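Local coordinates for 122aa long conserved hypothetical protein (Sulfolobus tokodaii, PDB 1WOL) that is of unknown function but, as an archaeal HEPN-domain homologue, folds into a compact bundle of alpha-helices, at residues 25-30 / 98-103; 32-37 / 105-110; 39-44 / 112-117; 57-62 / 72-77. All blocks are in the same frame, centred on the assembly; numbering follows the deposited sequence.

Contact 1: residues 25-30 / 98-103; sequences GYYELA and YTERDA. With TBU (tertiary-butyl alcohol), chain B.
The Tyr-27 ring is sandwiched between Gly-25 O on one face and, on the opposite face, Glu-100 CA, which sits 3.7 Å from the ring centroid and 2° off its normal in a CH-pi contact. A water in the ring plane, at the edge, is 2.7 Å from Tyr-27 OH and gives a weak bond to Glu-100 OE1. The Tyr-98 ring receives Glu-28 CB over one face, 3.6 Å from its centroid, a second CH-pi contact. These aromatic groups join the beginnings of helices 27-48 and 100-120 of the HEPN helical bundle. Thr-99 N-caps the latter helix in a capping box: Asp-102 OD1 takes the Thr-99 N-H, and Thr-99 OG1 weakly accepts from Asp-102 N. Tyr-27 CB lies 3.4 Å from Thr-99 O, and an alanine in place of Tyr-27 would probably open a gap over Glu-100 CA and leave the water without its phenol partner. Further in, short methyls let the helices come close, with Ala-30 CB and Ala-103 CB 3.9 Å apart. Glu-28 CG stands between the backbone N and the carbonyl carbon (chi1 90°), 3.8 Å from C2 of the bound tertiary-butyl alcohol.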
loop_
_atom_site.group_PDB
_atom_site.type_symbol
_atom_site.label_atom_id
_atom_site.label_comp_id
_atom_site.label_asym_id
_atom_site.label_seq_id
_atom_site.Cartn_x
_atom_site.Cartn_y
_atom_site.Cartn_z
ATOM N N GLY A 25 18.025 4.771 2.741
ATOM C CA GLY A 25 18.290 4.742 1.300
ATOM C C GLY A 25 17.665 3.550 0.604
ATOM O O GLY A 25 17.949 3.249 -0.626
ATOM N N TYR A 26 16.767 2.819 1.268
ATOM C CA TYR A 26 16.258 1.592 0.687
ATOM C C TYR A 26 14.942 1.804 0.028
ATOM O O TYR A 26 13.862 1.468 0.557
ATOM C CB TYR A 26 16.195 0.478 1.754
ATOM C CG TYR A 26 17.533 0.229 2.454
ATOM C CD1 TYR A 26 17.652 0.475 3.832
ATOM C CD2 TYR A 26 18.592 -0.215 1.748
ATOM C CE1 TYR A 26 18.916 0.222 4.509
ATOM C CE2 TYR A 26 19.871 -0.428 2.364
ATOM C CZ TYR A 26 19.949 -0.199 3.749
ATOM O OH TYR A 26 21.199 -0.352 4.391
ATOM N N TYR A 27 15.035 2.461 -1.129
ATOM C CA TYR A 27 13.763 2.976 -1.722
ATOM C C TYR A 27 12.837 1.947 -2.263
ATOM O O TYR A 27 11.583 2.150 -2.160
ATOM C CB TYR A 27 14.137 4.070 -2.816
ATOM C CG TYR A 27 15.014 5.134 -2.245
ATOM C CD1 TYR A 27 16.200 5.521 -2.962
ATOM C CD2 TYR A 27 14.768 5.787 -1.045
ATOM C CE1 TYR A 27 17.062 6.498 -2.491
ATOM C CE2 TYR A 27 15.678 6.729 -0.523
ATOM C CZ TYR A 27 16.831 7.088 -1.291
ATOM O OH TYR A 27 17.647 8.101 -0.780
ATOM N N GLU A 28 13.347 0.844 -2.838
ATOM C CA GLU A 28 12.433 -0.165 -3.264
ATOM C C GLU A 28 11.681 -0.816 -2.097
ATOM O O GLU A 28 10.512 -1.196 -2.189
ATOM C CB GLU A 28 13.201 -1.211 -4.087
ATOM C CG GLU A 28 13.830 -2.446 -3.277
ATOM C CD GLU A 28 14.928 -2.049 -2.297
ATOM O OE1 GLU A 28 15.518 -3.103 -1.823
ATOM O OE2 GLU A 28 15.236 -0.909 -2.036
ATOM N N LEU A 29 12.396 -0.908 -0.954
ATOM C CA LEU A 29 11.763 -1.428 0.267
ATOM C C LEU A 29 10.674 -0.453 0.746
ATOM O O LEU A 29 9.666 -0.930 1.190
ATOM C CB LEU A 29 12.911 -1.666 1.283
ATOM C CG LEU A 29 12.384 -2.296 2.632
ATOM C CD1 LEU A 29 11.608 -3.557 2.435
ATOM C CD2 LEU A 29 13.592 -2.450 3.565
ATOM N N ALA A 30 11.033 0.786 0.813
ATOM C CA ALA A 30 9.999 1.763 1.225
ATOM C C ALA A 30 8.768 1.627 0.312
ATOM O O ALA A 30 7.593 1.688 0.828
ATOM C CB ALA A 30 10.578 3.127 1.014
ATOM N N TYR A 98 15.353 2.242 -8.236
ATOM C CA TYR A 98 14.383 3.072 -7.527
ATOM C C TYR A 98 15.034 4.337 -7.011
ATOM O O TYR A 98 16.263 4.391 -6.795
ATOM C CB TYR A 98 13.822 2.302 -6.309
ATOM C CG TYR A 98 12.751 1.358 -6.624
ATOM C CD1 TYR A 98 13.015 0.150 -7.270
ATOM C CD2 TYR A 98 11.444 1.651 -6.281
ATOM C CE1 TYR A 98 11.981 -0.754 -7.546
ATOM C CE2 TYR A 98 10.450 0.744 -6.580
ATOM C CZ TYR A 98 10.732 -0.433 -7.203
ATOM O OH TYR A 98 9.745 -1.325 -7.414
ATOM N N THR A 99 14.234 5.388 -6.777
ATOM C CA THR A 99 14.767 6.674 -6.348
ATOM C C THR A 99 14.037 7.205 -5.166
ATOM O O THR A 99 12.976 6.639 -4.780
ATOM C CB THR A 99 14.521 7.786 -7.428
ATOM O OG1 THR A 99 13.116 7.903 -7.677
ATOM C CG2 THR A 99 15.220 7.260 -8.720
ATOM N N GLU A 100 14.609 8.236 -4.614
ATOM C CA GLU A 100 13.995 8.793 -3.389
ATOM C C GLU A 100 12.546 9.347 -3.739
ATOM O O GLU A 100 11.598 9.242 -2.970
ATOM C CB GLU A 100 14.896 9.918 -2.842
ATOM C CG GLU A 100 14.412 10.426 -1.467
ATOM C CD GLU A 100 15.547 11.228 -0.772
ATOM O OE1 GLU A 100 15.436 11.455 0.434
ATOM O OE2 GLU A 100 16.563 11.589 -1.455
ATOM N N ARG A 101 12.349 9.934 -4.944
ATOM C CA ARG A 101 11.002 10.356 -5.315
ATOM C C ARG A 101 10.008 9.211 -5.309
ATOM O O ARG A 101 8.896 9.386 -4.871
ATOM C CB ARG A 101 11.034 11.028 -6.696
ATOM C CG ARG A 101 9.617 11.274 -7.249
ATOM C CD ARG A 101 9.645 12.110 -8.570
ATOM N NE ARG A 101 10.079 11.293 -9.705
ATOM C CZ ARG A 101 9.346 10.440 -10.343
ATOM N NH1 ARG A 101 8.073 10.182 -10.042
ATOM N NH2 ARG A 101 9.892 9.748 -11.336
ATOM N N ASP A 102 10.398 7.976 -5.722
ATOM C CA ASP A 102 9.481 6.880 -5.740
ATOM C C ASP A 102 9.126 6.612 -4.282
ATOM O O ASP A 102 7.983 6.372 -4.013
ATOM C CB ASP A 102 10.203 5.600 -6.231
ATOM C CG ASP A 102 10.689 5.702 -7.681
ATOM O OD1 ASP A 102 11.660 4.899 -7.984
ATOM O OD2 ASP A 102 10.085 6.447 -8.495
ATOM N N ALA A 103 10.113 6.601 -3.394
ATOM C CA ALA A 103 9.753 6.361 -1.983
ATOM C C ALA A 103 8.766 7.370 -1.458
ATOM O O ALA A 103 7.814 6.989 -0.773
ATOM C CB ALA A 103 11.041 6.337 -1.195
HETATM O O TBU B . 12.335 -7.077 -0.454
HETATM C C TBU B . 11.831 -6.489 -1.693
HETATM C C1 TBU B . 12.933 -6.741 -2.711
HETATM C C2 TBU B . 11.571 -4.956 -1.503
HETATM C C3 TBU B . 10.569 -7.165 -2.003
HETATM O O HOH W 1 17.019 9.053 1.640
HETATM O O HOH W 2 9.394 -2.732 -4.424
#

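Contact 2: residues 32-37 / 105-110; sequences FLSQQC and ECINCA
Ser-34 meets three residues of segment 105-110. Its CB presses on the backbone of Cys-106, 3.3 Å from Cys-106 O, and lies 3.6 Å from Cys-106 CB. OG stands beside its own backbone N, anti to the carbonyl carbon (chi1 -66°), and from there bonds back to Ala-30 O, one turn earlier in its own helix. This internal bond satisfies a buried hydroxyl; Ile-107 N lies 3.3 Å from Ser-34 OG but is too poorly aligned for a hydrogen bond. The same OG touches Ile-107 CG1 at 3.4 Å, while Ser-34 O is met by Ala-110 CB at 3.4 Å. Side chains as short as serine and alanine suit the place, because the axes of the two segments are only 8.3 Å from each other. The segments run nearly parallel, 12° apart. This is the close central pairing of helices 27-48 and 100-120 in the HEPN bundle, and it lies near the middle of the chain. One turn after Ser-34 comes Cys-37, whose SG is anti to the backbone N (chi1 171°) and rests 3.8 Å from Ala-110 CB, an apolar touch by a thiol. The other cysteines here are covalently engaged: Cys-106 SG is bonded to Cys-31 SG, and Cys-109 SG to Cys-72 SG, so that helix 100-120 is fastened to helix 27-48 by one disulfide and to helix 67-77 by the other.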
loop_
_atom_site.group_PDB
_atom_site.type_symbol
_atom_site.label_atom_id
_atom_site.label_comp_id
_atom_site.label_asym_id
_atom_site.label_seq_id
_atom_site.Cartn_x
_atom_site.Cartn_y
_atom_site.Cartn_z
ATOM N N PHE A 32 7.713 -1.153 -1.394
ATOM C CA PHE A 32 6.985 -2.352 -1.058
ATOM C C PHE A 32 6.181 -2.237 0.181
ATOM O O PHE A 32 5.058 -2.768 0.270
ATOM C CB PHE A 32 8.118 -3.439 -0.849
ATOM C CG PHE A 32 7.570 -4.750 -0.354
ATOM C CD1 PHE A 32 6.918 -5.637 -1.262
ATOM C CD2 PHE A 32 7.677 -5.064 0.958
ATOM C CE1 PHE A 32 6.371 -6.886 -0.709
ATOM C CE2 PHE A 32 7.136 -6.252 1.472
ATOM C CZ PHE A 32 6.517 -7.122 0.664
ATOM N N LEU A 33 6.802 -1.643 1.260
ATOM C CA LEU A 33 6.155 -1.540 2.583
ATOM C C LEU A 33 4.967 -0.525 2.509
ATOM O O LEU A 33 4.007 -0.733 3.234
ATOM C CB LEU A 33 7.199 -1.063 3.622
ATOM C CG LEU A 33 8.205 -2.156 4.007
ATOM C CD1 LEU A 33 9.319 -1.443 4.741
ATOM C CD2 LEU A 33 7.511 -3.231 4.796
ATOM N N SER A 34 5.073 0.427 1.589
ATOM C CA SER A 34 3.895 1.351 1.397
ATOM C C SER A 34 2.744 0.572 0.773
ATOM O O SER A 34 1.577 0.800 1.164
ATOM C CB SER A 34 4.295 2.494 0.414
ATOM O OG SER A 34 5.307 3.260 1.093
ATOM N N GLN A 35 2.993 -0.327 -0.202
ATOM C CA GLN A 35 1.905 -1.105 -0.703
ATOM C C GLN A 35 1.336 -2.026 0.342
ATOM O O GLN A 35 0.124 -2.087 0.452
ATOM C CB GLN A 35 2.338 -1.909 -1.922
ATOM C CG GLN A 35 1.102 -2.712 -2.323
ATOM C CD GLN A 35 1.252 -3.995 -2.832
ATOM O OE1 GLN A 35 1.952 -4.103 -3.790
ATOM N NE2 GLN A 35 0.427 -5.058 -2.302
ATOM N N GLN A 36 2.180 -2.603 1.230
ATOM C CA GLN A 36 1.678 -3.409 2.318
ATOM C C GLN A 36 0.826 -2.619 3.240
ATOM O O GLN A 36 -0.216 -3.118 3.691
ATOM C CB GLN A 36 2.805 -4.047 3.119
ATOM C CG GLN A 36 3.580 -5.045 2.261
ATOM C CD GLN A 36 2.756 -6.345 2.166
ATOM O OE1 GLN A 36 2.589 -6.867 1.029
ATOM N NE2 GLN A 36 2.219 -6.800 3.254
ATOM N N CYS A 37 1.234 -1.353 3.590
ATOM C CA CYS A 37 0.459 -0.492 4.402
ATOM C C CYS A 37 -0.970 -0.317 3.822
ATOM O O CYS A 37 -1.933 -0.494 4.585
ATOM C CB CYS A 37 1.218 0.862 4.523
ATOM S SG CYS A 37 0.120 2.133 5.358
ATOM N N GLU A 105 6.569 9.138 -3.215
ATOM C CA GLU A 105 5.213 8.956 -3.799
ATOM C C GLU A 105 4.536 7.723 -3.226
ATOM O O GLU A 105 3.318 7.727 -2.976
ATOM C CB GLU A 105 5.367 8.785 -5.328
ATOM C CG GLU A 105 5.823 10.127 -5.909
ATOM C CD GLU A 105 5.953 10.083 -7.468
ATOM O OE1 GLU A 105 5.750 9.023 -8.068
ATOM O OE2 GLU A 105 6.273 11.214 -7.949
ATOM N N CYS A 106 5.278 6.678 -3.034
ATOM C CA CYS A 106 4.674 5.456 -2.453
ATOM C C CYS A 106 4.308 5.732 -0.969
ATOM O O CYS A 106 3.148 5.364 -0.609
ATOM C CB CYS A 106 5.707 4.328 -2.382
ATOM S SG CYS A 106 5.984 3.629 -4.114
ATOM N N ILE A 107 5.158 6.311 -0.125
ATOM C CA ILE A 107 4.824 6.535 1.279
ATOM C C ILE A 107 3.576 7.445 1.314
ATOM O O ILE A 107 2.671 7.187 2.116
ATOM C CB ILE A 107 6.012 7.141 1.975
ATOM C CG1 ILE A 107 7.046 5.976 2.225
ATOM C CG2 ILE A 107 5.568 7.695 3.372
ATOM C CD1 ILE A 107 8.460 6.535 2.652
ATOM N N ASN A 108 3.656 8.506 0.549
ATOM C CA ASN A 108 2.482 9.432 0.639
ATOM C C ASN A 108 1.201 8.897 0.145
ATOM O O ASN A 108 0.103 9.284 0.689
ATOM C CB ASN A 108 2.927 10.729 -0.078
ATOM C CG ASN A 108 3.994 11.397 0.694
ATOM O OD1 ASN A 108 4.271 11.174 1.855
ATOM N ND2 ASN A 108 4.656 12.383 -0.003
ATOM N N CYS A 109 1.225 7.998 -0.844
ATOM C CA CYS A 109 -0.030 7.349 -1.202
ATOM C C CYS A 109 -0.491 6.424 -0.118
ATOM O O CYS A 109 -1.668 6.225 0.100
ATOM C CB CYS A 109 0.135 6.496 -2.480
ATOM S SG CYS A 109 -0.212 7.457 -3.979
ATOM N N ALA A 110 0.458 5.690 0.546
ATOM C CA ALA A 110 0.066 4.845 1.727
ATOM C C ALA A 110 -0.562 5.684 2.833
ATOM O O ALA A 110 -1.581 5.255 3.374
ATOM C CB ALA A 110 1.337 4.039 2.263
#

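Contact 3: residues 39-44 / 112-117; sequences EKAVKG and RILNWV
Val-117 N donates to Ile-113 O at 2.9 Å, an ordinary helical bond that sets these two branched residues one turn apart, where both side chains meet segment 39-44. Ala-41 meets Val-117 and Leu-114: its CB lies 4.0 Å from Val-117 CG2 and 4.2 Å from Leu-114 CD1, and its single methyl lets both larger groups close in. Val-117 also reaches past that methyl to the backbone. Its CG1, anti to the backbone N (chi1 165°), comes within 3.3 Å of Ala-41 O. Val-42 offers CG2, which touches Ile-113 CG2 at 3.7 Å and, at about a right angle between the side chains, Val-117 CG2 at 4.2 Å. Beta-branched residues suit this seam, since a branch at CB puts a methyl, CG2, close to the backbone, where the other helix can meet it. The axes lie 8.9 Å apart and cross at 16°, so the pair of long helices of the HEPN bundle continues nearly parallel here. Helix 4-23 covers one flank, with Leu-15 on Leu-114 and Ile-8 on Val-117; on the other, Ile-58 and Leu-61 pack on Val-42. Charged groups of both segments turn elsewhere, as with Arg-112, which forms a salt bridge to Asp-68. No hydrogen bond or salt bridge spans the two segments, which implies that this buried seam is held by the fit of methyl groups and by the exclusion of water.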
loop_
_atom_site.group_PDB
_atom_site.type_symbol
_atom_site.label_atom_id
_atom_site.label_comp_id
_atom_site.label_asym_id
_atom_site.label_seq_id
_atom_site.Cartn_x
_atom_site.Cartn_y
_atom_site.Cartn_z
ATOM N N GLU A 39 -2.558 -2.019 1.503
ATOM C CA GLU A 39 -3.335 -3.299 1.429
ATOM C C GLU A 39 -3.886 -3.669 2.825
ATOM O O GLU A 39 -5.072 -4.030 2.945
ATOM C CB GLU A 39 -2.413 -4.443 0.874
ATOM C CG GLU A 39 -3.331 -5.746 0.687
ATOM C CD GLU A 39 -2.551 -7.015 0.476
ATOM O OE1 GLU A 39 -1.349 -6.984 0.082
ATOM O OE2 GLU A 39 -3.205 -8.082 0.701
ATOM N N LYS A 40 -3.131 -3.615 3.904
ATOM C CA LYS A 40 -3.616 -3.941 5.217
ATOM C C LYS A 40 -4.721 -2.995 5.668
ATOM O O LYS A 40 -5.722 -3.418 6.269
ATOM C CB LYS A 40 -2.472 -4.027 6.210
ATOM C CG LYS A 40 -1.527 -5.335 6.161
ATOM C CD LYS A 40 -1.392 -6.231 4.959
ATOM C CE LYS A 40 -0.536 -7.421 5.286
ATOM N NZ LYS A 40 -0.617 -8.216 4.097
ATOM N N ALA A 41 -4.552 -1.707 5.439
ATOM C CA ALA A 41 -5.615 -0.735 5.793
ATOM C C ALA A 41 -6.916 -1.022 5.067
ATOM O O ALA A 41 -7.906 -0.993 5.766
ATOM C CB ALA A 41 -5.092 0.657 5.370
ATOM N N VAL A 42 -6.860 -1.303 3.783
ATOM C CA VAL A 42 -8.104 -1.562 2.996
ATOM C C VAL A 42 -8.659 -2.879 3.472
ATOM O O VAL A 42 -9.878 -2.935 3.661
ATOM C CB VAL A 42 -7.810 -1.495 1.552
ATOM C CG1 VAL A 42 -9.020 -1.960 0.750
ATOM C CG2 VAL A 42 -7.534 -0.004 1.217
ATOM N N LYS A 43 -7.813 -3.855 3.846
ATOM C CA LYS A 43 -8.509 -5.091 4.369
ATOM C C LYS A 43 -9.156 -4.859 5.740
ATOM O O LYS A 43 -10.236 -5.545 6.100
ATOM C CB LYS A 43 -7.428 -6.249 4.440
ATOM C CG LYS A 43 -7.333 -6.879 3.096
ATOM C CD LYS A 43 -6.265 -7.881 2.872
ATOM C CE LYS A 43 -6.474 -8.645 1.559
ATOM N NZ LYS A 43 -5.118 -9.295 1.181
ATOM N N GLY A 44 -8.602 -3.966 6.522
ATOM C CA GLY A 44 -9.144 -3.554 7.778
ATOM C C GLY A 44 -10.532 -2.909 7.531
ATOM O O GLY A 44 -11.480 -3.130 8.254
ATOM N N ARG A 112 -2.147 8.509 2.398
ATOM C CA ARG A 112 -3.505 8.962 1.900
ATOM C C ARG A 112 -4.469 7.838 2.111
ATOM O O ARG A 112 -5.567 8.066 2.588
ATOM C CB ARG A 112 -3.357 9.420 0.418
ATOM C CG ARG A 112 -4.471 9.775 -0.589
ATOM C CD ARG A 112 -3.586 10.864 -1.318
ATOM N NE ARG A 112 -4.284 11.916 -1.331
ATOM C CZ ARG A 112 -4.698 12.678 -0.412
ATOM N NH1 ARG A 112 -5.955 12.844 -0.044
ATOM N NH2 ARG A 112 -3.668 13.372 0.081
ATOM N N ILE A 113 -4.129 6.606 1.735
ATOM C CA ILE A 113 -5.088 5.484 1.925
ATOM C C ILE A 113 -5.311 5.128 3.351
ATOM O O ILE A 113 -6.486 4.931 3.730
ATOM C CB ILE A 113 -4.642 4.305 1.061
ATOM C CG1 ILE A 113 -4.744 4.657 -0.391
ATOM C CG2 ILE A 113 -5.469 3.001 1.440
ATOM C CD1 ILE A 113 -4.076 3.627 -1.396
ATOM N N LEU A 114 -4.291 5.097 4.205
ATOM C CA LEU A 114 -4.436 4.788 5.588
ATOM C C LEU A 114 -5.308 5.839 6.283
ATOM O O LEU A 114 -6.181 5.462 7.060
ATOM C CB LEU A 114 -3.054 4.700 6.221
ATOM C CG LEU A 114 -3.040 4.620 7.789
ATOM C CD1 LEU A 114 -3.677 3.322 8.221
ATOM C CD2 LEU A 114 -1.559 4.617 8.276
ATOM N N ASN A 115 -5.129 7.111 5.924
ATOM C CA ASN A 115 -5.958 8.140 6.650
ATOM C C ASN A 115 -7.381 8.037 6.146
ATOM O O ASN A 115 -8.334 8.339 6.974
ATOM C CB ASN A 115 -5.501 9.567 6.296
ATOM C CG ASN A 115 -4.246 9.961 6.870
ATOM O OD1 ASN A 115 -3.842 9.469 7.854
ATOM N ND2 ASN A 115 -3.629 11.027 6.246
ATOM N N TRP A 116 -7.569 7.731 4.873
ATOM C CA TRP A 116 -8.969 7.668 4.288
ATOM C C TRP A 116 -9.666 6.462 4.947
ATOM O O TRP A 116 -10.810 6.526 5.368
ATOM C CB TRP A 116 -8.817 7.570 2.828
ATOM C CG TRP A 116 -10.121 7.250 2.142
ATOM C CD1 TRP A 116 -11.164 8.175 1.812
ATOM C CD2 TRP A 116 -10.552 5.985 1.657
ATOM N NE1 TRP A 116 -12.180 7.492 1.132
ATOM C CE2 TRP A 116 -11.827 6.168 1.015
ATOM C CE3 TRP A 116 -9.970 4.709 1.668
ATOM C CZ2 TRP A 116 -12.533 5.118 0.396
ATOM C CZ3 TRP A 116 -10.679 3.677 1.063
ATOM C CH2 TRP A 116 -11.944 3.883 0.434
ATOM N N VAL A 117 -8.943 5.358 5.167
ATOM C CA VAL A 117 -9.581 4.244 5.837
ATOM C C VAL A 117 -9.868 4.616 7.272
ATOM O O VAL A 117 -10.950 4.301 7.778
ATOM C CB VAL A 117 -8.564 2.983 5.819
ATOM C CG1 VAL A 117 -9.052 1.923 6.857
ATOM C CG2 VAL A 117 -8.477 2.481 4.456
#

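Contact 4: residues 57-62 / 72-77; sequences SISHLL and CATFLD. With TBU (tertiary-butyl alcohol), chain C.
The Asp-77 carboxylate grips the first turn of helix 58-61 with both oxygens. OD1 takes the N-H of Ile-58 on its syn lone pair, at a modelled 2.5 Å that is unusually short and doubtful in its exact value, and OD2 accepts from Ser-59 N at 3.0 Å, with an N-H...O angle of 165°. It is a helix N-terminus held by an acid from another helix, here helix 67-77 in the HEPN bundle; the negative charge probably also meets the helix dipole favourably. OD2 has a second donor, Ser-57 OG at 3.0 Å, which comes from above the carboxylate plane. Ser-57 is itself the N-cap: the same OG accepts from His-60 N at 3.1 Å, so one hydroxyl serves both helices. An alanine in place of Asp-77 would probably leave the N-H groups of Ile-58 and Ser-59 without these acceptors and the Ser-57 hydroxyl without its carboxylate partner. Inward from the carboxylate, the contact becomes apolar. Ala-73 CB, small enough to be met by two side chains, touches Ile-58 CG2 at 3.6 Å and Leu-62 CD1 at 3.8 Å. Ile-58 crosses Leu-76 at a slant, its CD1 3.9 Å from Leu-76 CB.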
loop_
_atom_site.group_PDB
_atom_site.type_symbol
_atom_site.label_atom_id
_atom_site.label_comp_id
_atom_site.label_asym_id
_atom_site.label_seq_id
_atom_site.Cartn_x
_atom_site.Cartn_y
_atom_site.Cartn_z
ATOM N N SER A 57 -4.811 -7.058 -4.972
ATOM C CA SER A 57 -4.859 -5.808 -5.731
ATOM C C SER A 57 -5.621 -4.831 -4.842
ATOM O O SER A 57 -6.763 -5.109 -4.466
ATOM C CB SER A 57 -5.646 -6.003 -6.990
ATOM O OG SER A 57 -5.997 -4.710 -7.455
ATOM N N ILE A 58 -5.021 -3.676 -4.462
ATOM C CA ILE A 58 -5.736 -2.790 -3.608
ATOM C C ILE A 58 -6.932 -2.181 -4.361
ATOM O O ILE A 58 -7.985 -1.963 -3.815
ATOM C CB ILE A 58 -4.802 -1.685 -3.145
ATOM C CG1 ILE A 58 -3.702 -2.284 -2.339
ATOM C CG2 ILE A 58 -5.589 -0.669 -2.294
ATOM C CD1 ILE A 58 -2.355 -1.457 -2.466
ATOM N N SER A 59 -6.723 -1.927 -5.634
ATOM C CA SER A 59 -7.753 -1.389 -6.457
ATOM C C SER A 59 -8.992 -2.304 -6.610
ATOM O O SER A 59 -10.098 -1.851 -6.703
ATOM C CB SER A 59 -7.199 -1.111 -7.842
ATOM O OG SER A 59 -8.190 -0.443 -8.588
ATOM N N HIS A 60 -8.777 -3.610 -6.637
ATOM C CA HIS A 60 -9.924 -4.491 -6.828
ATOM C C HIS A 60 -10.625 -4.625 -5.544
ATOM O O HIS A 60 -11.783 -4.916 -5.567
ATOM C CB HIS A 60 -9.496 -5.892 -7.337
ATOM C CG HIS A 60 -8.929 -5.895 -8.734
ATOM N ND1 HIS A 60 -9.449 -5.117 -9.759
ATOM C CD2 HIS A 60 -8.010 -6.712 -9.313
ATOM C CE1 HIS A 60 -8.883 -5.464 -10.908
ATOM N NE2 HIS A 60 -8.004 -6.430 -10.665
ATOM N N LEU A 61 -9.955 -4.352 -4.412
ATOM C CA LEU A 61 -10.578 -4.446 -3.114
ATOM C C LEU A 61 -11.535 -3.284 -2.822
ATOM O O LEU A 61 -12.442 -3.386 -2.038
ATOM C CB LEU A 61 -9.522 -4.496 -1.991
ATOM C CG LEU A 61 -8.605 -5.703 -1.742
ATOM C CD1 LEU A 61 -7.593 -5.370 -0.622
ATOM C CD2 LEU A 61 -9.493 -6.872 -1.312
ATOM N N LEU A 62 -11.296 -2.147 -3.442
ATOM C CA LEU A 62 -12.159 -1.007 -3.222
ATOM C C LEU A 62 -13.432 -1.048 -4.078
ATOM O O LEU A 62 -13.407 -1.623 -5.195
ATOM C CB LEU A 62 -11.395 0.249 -3.619
ATOM C CG LEU A 62 -10.045 0.348 -2.916
ATOM C CD1 LEU A 62 -9.280 1.424 -3.627
ATOM C CD2 LEU A 62 -10.264 0.746 -1.493
ATOM N N CYS A 72 -4.040 6.410 -6.133
ATOM C CA CYS A 72 -2.943 5.843 -5.327
ATOM C C CYS A 72 -3.036 4.311 -5.221
ATOM O O CYS A 72 -1.950 3.727 -5.063
ATOM C CB CYS A 72 -3.023 6.396 -3.884
ATOM S SG CYS A 72 -2.185 8.013 -3.710
ATOM N N ALA A 73 -4.228 3.735 -5.105
ATOM C CA ALA A 73 -4.291 2.252 -5.066
ATOM C C ALA A 73 -3.682 1.723 -6.408
ATOM O O ALA A 73 -2.849 0.813 -6.363
ATOM C CB ALA A 73 -5.755 1.812 -4.896
ATOM N N THR A 74 -4.078 2.232 -7.551
ATOM C CA THR A 74 -3.489 1.756 -8.830
ATOM C C THR A 74 -1.976 1.887 -8.820
ATOM O O THR A 74 -1.226 0.960 -9.264
ATOM C CB THR A 74 -4.139 2.519 -10.020
ATOM O OG1 THR A 74 -5.507 2.119 -10.020
ATOM C CG2 THR A 74 -3.451 2.246 -11.435
ATOM N N PHE A 75 -1.467 3.029 -8.316
ATOM C CA PHE A 75 -0.032 3.280 -8.297
ATOM C C PHE A 75 0.611 2.268 -7.360
ATOM O O PHE A 75 1.725 1.742 -7.728
ATOM C CB PHE A 75 0.214 4.720 -7.792
ATOM C CG PHE A 75 1.633 5.096 -7.612
ATOM C CD1 PHE A 75 2.486 5.280 -8.683
ATOM C CD2 PHE A 75 2.180 5.239 -6.305
ATOM C CE1 PHE A 75 3.851 5.572 -8.463
ATOM C CE2 PHE A 75 3.547 5.540 -6.130
ATOM C CZ PHE A 75 4.402 5.705 -7.183
ATOM N N LEU A 76 0.086 2.049 -6.154
ATOM C CA LEU A 76 0.751 1.138 -5.218
ATOM C C LEU A 76 0.671 -0.327 -5.719
ATOM O O LEU A 76 1.561 -1.140 -5.394
ATOM C CB LEU A 76 0.137 1.240 -3.853
ATOM C CG LEU A 76 0.620 2.541 -3.142
ATOM C CD1 LEU A 76 -0.149 2.626 -1.777
ATOM C CD2 LEU A 76 2.113 2.507 -2.925
ATOM N N ASP A 77 -0.403 -0.620 -6.429
ATOM C CA ASP A 77 -0.602 -2.013 -6.916
ATOM C C ASP A 77 0.514 -2.370 -7.849
ATOM O O ASP A 77 0.755 -3.590 -8.036
ATOM C CB ASP A 77 -1.880 -2.113 -7.667
ATOM C CG ASP A 77 -3.044 -2.450 -6.783
ATOM O OD1 ASP A 77 -2.918 -2.849 -5.584
ATOM O OD2 ASP A 77 -4.238 -2.314 -7.270
HETATM O O TBU C . 0.241 10.717 -8.220
HETATM C C TBU C . 0.748 9.383 -8.048
HETATM C C1 TBU C . 1.299 8.989 -9.473
HETATM C C2 TBU C . -0.398 8.484 -7.669
HETATM C C3 TBU C . 1.781 9.421 -6.961
#

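After helix 4-23 the chain enters helix 27-48, which contributes the first segments of contacts 1, 2 and 3 in turn. It then passes through helices 58-61 and 67-77, where contact 4 closes a short loop of nine residues between its segments. A longer excursion leads to helix 100-120, whose successive turns supply the second segments of contacts 1, 2 and 3, each closing a loop of 67 residues. Because the two long helices run nearly parallel, these three loops cross one another, and contact 4 is nested inside all of them. Contact 4 is joined to contact 2 by the Cys-72 to Cys-109 disulfide and to contact 3 by packing of Val-42 and Ile-113.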